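Local coordinates for SufE-like protein 1, chloroplastic/mitochondrial (Arabidopsis thaliana, PDB 4PUI), which activates the cysteine desulfurase NFS2, helping mobilise sulfur for iron-sulfur cluster assembly, and is represented here by its BolA domain, at residues E12-E17 with L52-D57; L70-L75 with L86-K91. All coordinates share one frame; numbering follows the deposited sequence.

Interaction 1 of 2, residues E12-E17 with L52-D57; sequences EKLEKE and LRIVSD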
# COMPACT_ATOMS: atom_id res chain seq x y z
N GLU A 12 -0.09 -7.54 5.22
CA GLU A 12 -1.06 -8.61 5.40
C GLU A 12 -2.45 -8.25 4.86
O GLU A 12 -3.14 -9.10 4.28
CB GLU A 12 -1.14 -9.02 6.88
CG GLU A 12 0.01 -9.93 7.30
CD GLU A 12 0.11 -10.10 8.80
OE1 GLU A 12 -0.95 -10.13 9.46
OE2 GLU A 12 1.25 -10.22 9.31
N LYS A 13 -2.84 -7.00 5.04
CA LYS A 13 -4.14 -6.52 4.56
C LYS A 13 -4.19 -6.58 3.04
O LYS A 13 -5.18 -7.04 2.46
CB LYS A 13 -4.41 -5.10 5.05
CG LYS A 13 -5.74 -4.49 4.59
CD LYS A 13 -6.93 -5.20 5.19
CE LYS A 13 -8.24 -4.54 4.79
NZ LYS A 13 -8.77 -3.60 5.83
N LEU A 14 -3.14 -6.12 2.38
CA LEU A 14 -3.13 -6.14 0.93
C LEU A 14 -3.06 -7.55 0.37
O LEU A 14 -3.70 -7.85 -0.64
CB LEU A 14 -1.97 -5.31 0.39
CG LEU A 14 -2.02 -3.84 0.82
CD1 LEU A 14 -0.75 -3.12 0.40
CD2 LEU A 14 -3.25 -3.14 0.25
N GLU A 15 -2.29 -8.42 1.02
CA GLU A 15 -2.22 -9.82 0.63
C GLU A 15 -3.60 -10.47 0.75
O GLU A 15 -4.06 -11.17 -0.15
CB GLU A 15 -1.21 -10.59 1.50
CG GLU A 15 0.24 -10.28 1.18
CD GLU A 15 1.21 -10.90 2.16
OE1 GLU A 15 0.77 -11.31 3.26
OE2 GLU A 15 2.40 -10.98 1.82
N LYS A 16 -4.26 -10.22 1.88
CA LYS A 16 -5.55 -10.84 2.15
C LYS A 16 -6.62 -10.37 1.17
O LYS A 16 -7.41 -11.17 0.67
CB LYS A 16 -6.00 -10.53 3.58
CG LYS A 16 -7.27 -11.27 3.97
CD LYS A 16 -8.34 -10.33 4.48
CE LYS A 16 -8.31 -10.23 5.99
NZ LYS A 16 -9.61 -9.72 6.52
N GLU A 17 -6.64 -9.07 0.87
CA GLU A 17 -7.72 -8.53 0.05
C GLU A 17 -7.45 -8.54 -1.45
O GLU A 17 -8.39 -8.64 -2.25
CB GLU A 17 -8.11 -7.12 0.49
CG GLU A 17 -8.78 -7.09 1.87
CD GLU A 17 -10.08 -7.87 1.94
OE1 GLU A 17 -10.76 -8.03 0.90
OE2 GLU A 17 -10.44 -8.34 3.04
N LEU A 52 4.17 1.84 -1.78
CA LEU A 52 3.55 0.55 -2.12
C LEU A 52 3.64 0.30 -3.63
O LEU A 52 3.32 1.18 -4.42
CB LEU A 52 2.08 0.57 -1.74
CG LEU A 52 1.73 0.91 -0.29
CD1 LEU A 52 0.22 0.87 -0.08
CD2 LEU A 52 2.41 -0.06 0.65
N ARG A 53 4.06 -0.91 -4.01
CA ARG A 53 3.94 -1.33 -5.40
C ARG A 53 3.14 -2.62 -5.41
O ARG A 53 3.53 -3.61 -4.80
CB ARG A 53 5.31 -1.56 -6.05
CG ARG A 53 5.21 -1.96 -7.54
CD ARG A 53 6.58 -2.30 -8.10
NE ARG A 53 6.57 -2.62 -9.52
CZ ARG A 53 6.37 -3.84 -10.00
NH1 ARG A 53 6.12 -4.83 -9.17
NH2 ARG A 53 6.41 -4.07 -11.32
N ILE A 54 1.98 -2.58 -6.07
CA ILE A 54 1.05 -3.71 -6.04
C ILE A 54 0.69 -4.11 -7.45
O ILE A 54 0.19 -3.28 -8.21
CB ILE A 54 -0.25 -3.33 -5.31
CG1 ILE A 54 0.09 -2.57 -4.03
CG2 ILE A 54 -1.14 -4.57 -5.04
CD1 ILE A 54 -1.12 -1.92 -3.37
N VAL A 55 0.90 -5.38 -7.77
CA VAL A 55 0.42 -5.93 -9.04
C VAL A 55 -0.70 -6.93 -8.73
O VAL A 55 -0.46 -7.97 -8.11
CB VAL A 55 1.54 -6.61 -9.84
CG1 VAL A 55 1.01 -7.05 -11.20
CG2 VAL A 55 2.73 -5.65 -10.02
N SER A 56 -1.93 -6.59 -9.12
CA SER A 56 -3.09 -7.42 -8.77
C SER A 56 -4.13 -7.39 -9.87
O SER A 56 -4.35 -6.34 -10.47
CB SER A 56 -3.75 -6.93 -7.48
OG SER A 56 -4.95 -7.64 -7.18
N ASP A 57 -4.78 -8.55 -10.07
CA ASP A 57 -5.97 -8.69 -10.91
C ASP A 57 -7.06 -7.69 -10.55
O ASP A 57 -7.85 -7.29 -11.41
CB ASP A 57 -6.60 -10.06 -10.66
CG ASP A 57 -5.85 -11.18 -11.28
OD1 ASP A 57 -4.86 -10.92 -11.99
OD2 ASP A 57 -6.27 -12.34 -11.07
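Leu14 meets Leu52 and Ile54 through methyl groups alone; no ring or other flat group takes part. The contact is purely aliphatic and small, burying 108 Å² over both sides. One methyl group of the helix does all the touching. Leu14 CD1 lies 4.0 Å from Ile54 CD1 and 4.1 Å from Leu52 CD1. The Leu14 side chain crosses that of Ile54 at about a right angle and that of Leu52 obliquely.

Leu14 reaches the strand because CD1 continues outward, anti to CA (chi2 173°). This bond and the extended outer bond of Ile54 span the 8.5 Å between Leu14 CA and Ile54 CA. No hydrogen bond crosses the contact, and all three residues are buried.

Leu52 and Ile54 lie two apart on strand 49-55 and point to the same side of the sheet. Helix 5-18 packs on that side, a helix-on-sheet contact in the core of the BolA domain. Ile71 of helix 64-74 touches all three residues, and Leu23 and Val25 of strand 22-27 pack against Ile54 and Leu52 respectively. Beyond the strand, Ser56 OG is hydrogen-bonded to Leu18 O at the end of helix 5-18.

Interaction 2 of 2, residues L70-L75 with L86-K91; sequences LIYDLL and LSIVAK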
# COMPACT_ATOMS: atom_id res chain seq x y z
N LEU A 70 -9.02 2.90 -3.78
CA LEU A 70 -9.28 1.54 -3.32
C LEU A 70 -8.30 1.15 -2.23
O LEU A 70 -8.68 0.60 -1.19
CB LEU A 70 -9.15 0.56 -4.51
CG LEU A 70 -9.39 -0.94 -4.36
CD1 LEU A 70 -9.70 -1.53 -5.72
CD2 LEU A 70 -8.23 -1.70 -3.77
N ILE A 71 -7.02 1.45 -2.46
CA ILE A 71 -5.98 1.15 -1.50
C ILE A 71 -6.14 1.99 -0.23
O ILE A 71 -6.00 1.49 0.89
CB ILE A 71 -4.59 1.38 -2.12
CG1 ILE A 71 -4.37 0.44 -3.31
CG2 ILE A 71 -3.49 1.18 -1.06
CD1 ILE A 71 -4.49 -1.00 -2.94
N TYR A 72 -6.45 3.27 -0.41
CA TYR A 72 -6.68 4.15 0.72
C TYR A 72 -7.84 3.61 1.56
O TYR A 72 -7.78 3.61 2.80
CB TYR A 72 -6.96 5.58 0.25
CG TYR A 72 -5.76 6.49 0.38
CD1 TYR A 72 -4.57 6.23 -0.29
CD2 TYR A 72 -5.81 7.60 1.21
CE1 TYR A 72 -3.47 7.07 -0.15
CE2 TYR A 72 -4.74 8.43 1.36
CZ TYR A 72 -3.58 8.16 0.68
OH TYR A 72 -2.52 9.02 0.86
N ASP A 73 -8.89 3.13 0.90
CA ASP A 73 -10.03 2.59 1.63
C ASP A 73 -9.65 1.36 2.45
O ASP A 73 -10.07 1.20 3.60
CB ASP A 73 -11.17 2.25 0.66
CG ASP A 73 -12.30 1.49 1.32
OD1 ASP A 73 -12.99 2.08 2.16
OD2 ASP A 73 -12.50 0.29 0.99
N LEU A 74 -8.85 0.47 1.86
CA LEU A 74 -8.44 -0.74 2.55
C LEU A 74 -7.58 -0.43 3.77
O LEU A 74 -7.57 -1.18 4.74
CB LEU A 74 -7.63 -1.64 1.63
CG LEU A 74 -8.38 -2.29 0.47
CD1 LEU A 74 -7.38 -3.04 -0.40
CD2 LEU A 74 -9.47 -3.22 0.98
N LEU A 75 -6.85 0.68 3.70
CA LEU A 75 -5.89 1.00 4.74
C LEU A 75 -6.32 2.16 5.60
O LEU A 75 -5.51 2.74 6.32
CB LEU A 75 -4.52 1.29 4.12
CG LEU A 75 -3.91 0.12 3.33
CD1 LEU A 75 -2.58 0.50 2.71
CD2 LEU A 75 -3.76 -1.09 4.25
N LEU A 86 0.82 7.49 1.74
CA LEU A 86 1.15 6.31 0.96
C LEU A 86 1.45 6.73 -0.47
O LEU A 86 0.65 7.43 -1.10
CB LEU A 86 -0.01 5.31 0.94
CG LEU A 86 -0.38 4.65 2.26
CD1 LEU A 86 -1.76 4.01 2.16
CD2 LEU A 86 0.68 3.63 2.63
N SER A 87 2.59 6.29 -0.98
CA SER A 87 2.91 6.50 -2.38
C SER A 87 2.60 5.21 -3.15
O SER A 87 3.26 4.19 -2.95
CB SER A 87 4.38 6.88 -2.53
OG SER A 87 4.75 6.98 -3.89
N ILE A 88 1.60 5.25 -4.02
CA ILE A 88 1.03 4.03 -4.59
C ILE A 88 1.37 3.84 -6.07
O ILE A 88 1.18 4.74 -6.87
CB ILE A 88 -0.48 4.03 -4.41
CG1 ILE A 88 -0.82 3.99 -2.91
CG2 ILE A 88 -1.12 2.85 -5.16
CD1 ILE A 88 -2.27 4.25 -2.60
N VAL A 89 1.89 2.65 -6.40
CA VAL A 89 1.98 2.21 -7.79
C VAL A 89 1.11 0.97 -7.84
O VAL A 89 1.35 0.02 -7.09
CB VAL A 89 3.42 1.87 -8.23
CG1 VAL A 89 3.43 1.21 -9.61
CG2 VAL A 89 4.27 3.13 -8.26
N ALA A 90 0.07 1.00 -8.66
CA ALA A 90 -0.88 -0.10 -8.73
C ALA A 90 -1.08 -0.50 -10.18
O ALA A 90 -1.59 0.29 -10.99
CB ALA A 90 -2.21 0.31 -8.12
N LYS A 91 -0.67 -1.72 -10.50
CA LYS A 91 -0.73 -2.21 -11.88
C LYS A 91 -1.42 -3.55 -11.95
O LYS A 91 -1.45 -4.30 -10.98
CB LYS A 91 0.68 -2.38 -12.44
CG LYS A 91 1.53 -1.13 -12.31
CD LYS A 91 2.88 -1.30 -12.99
CE LYS A 91 3.59 0.04 -13.06
NZ LYS A 91 4.26 0.25 -14.37
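Ile71, Tyr72 and Leu75 pack on Leu86 and Ile88, burying 269 Å² over both sides. The contact is hydrophobic, and no hydrogen bond crosses it.

Among the aliphatic contacts, Ile88 CD1 sits against the branch of Ile71, 3.6 Å from Ile71 CG2 and 3.7 Å from Ile71 CB. These two side chains run past each other in opposite directions. The outer bond of Ile88 is extended (chi2 169°), which carries CD1 to the helix. Leu75, just past the last turn of the helix, meets Leu86 methyl to methyl, with Leu75 CD1 3.6 Å from Leu86 CD1.

The aromatic contacts involve Tyr72. Ile88 CD1 approaches the ring at its edge, near the ring plane, 3.8 Å from Tyr72 CD1. Leu86 CB comes in obliquely, 4.0 Å from Tyr72 CE1. The ring also stacks with His68, one turn earlier in the helix.

Helix 70-74 and strand 86-91 run at 130° to each other, with their axes 10.4 Å apart at closest approach. Helix 64-74 links the neighbouring parallel strands 49-55 and 85-91 in a beta-alpha-beta crossover. Ile71 also touches Leu18 of helix 5-18 and Phe59 of the loop before helix 64-74, while Leu75 touches Ile10 of helix 5-18.

Overall arrangement
Interactions 1 and 2 belong to one hydrophobic core, with centres about 9 Å apart. They come in series along the chain: residues 12-17 and 52-57 first, then 70-75 and 86-91. Each sets a helix against the same mixed sheet, helix 5-18 on strand 49-55 and helix 64-74 on strand 85-91. The two strands are parallel neighbours, joined by backbone hydrogen bonds, such as that between Leu52 N and Ser87 O (2.8 Å). Ile54 of interaction 1 packs on Ile71 of interaction 2, CD1 to CD1 at 3.5 Å. The order helix, strand, strand, helix, short helix, strand is that of the BolA fold. Together the contacts hold both long helices on one face of the sheet.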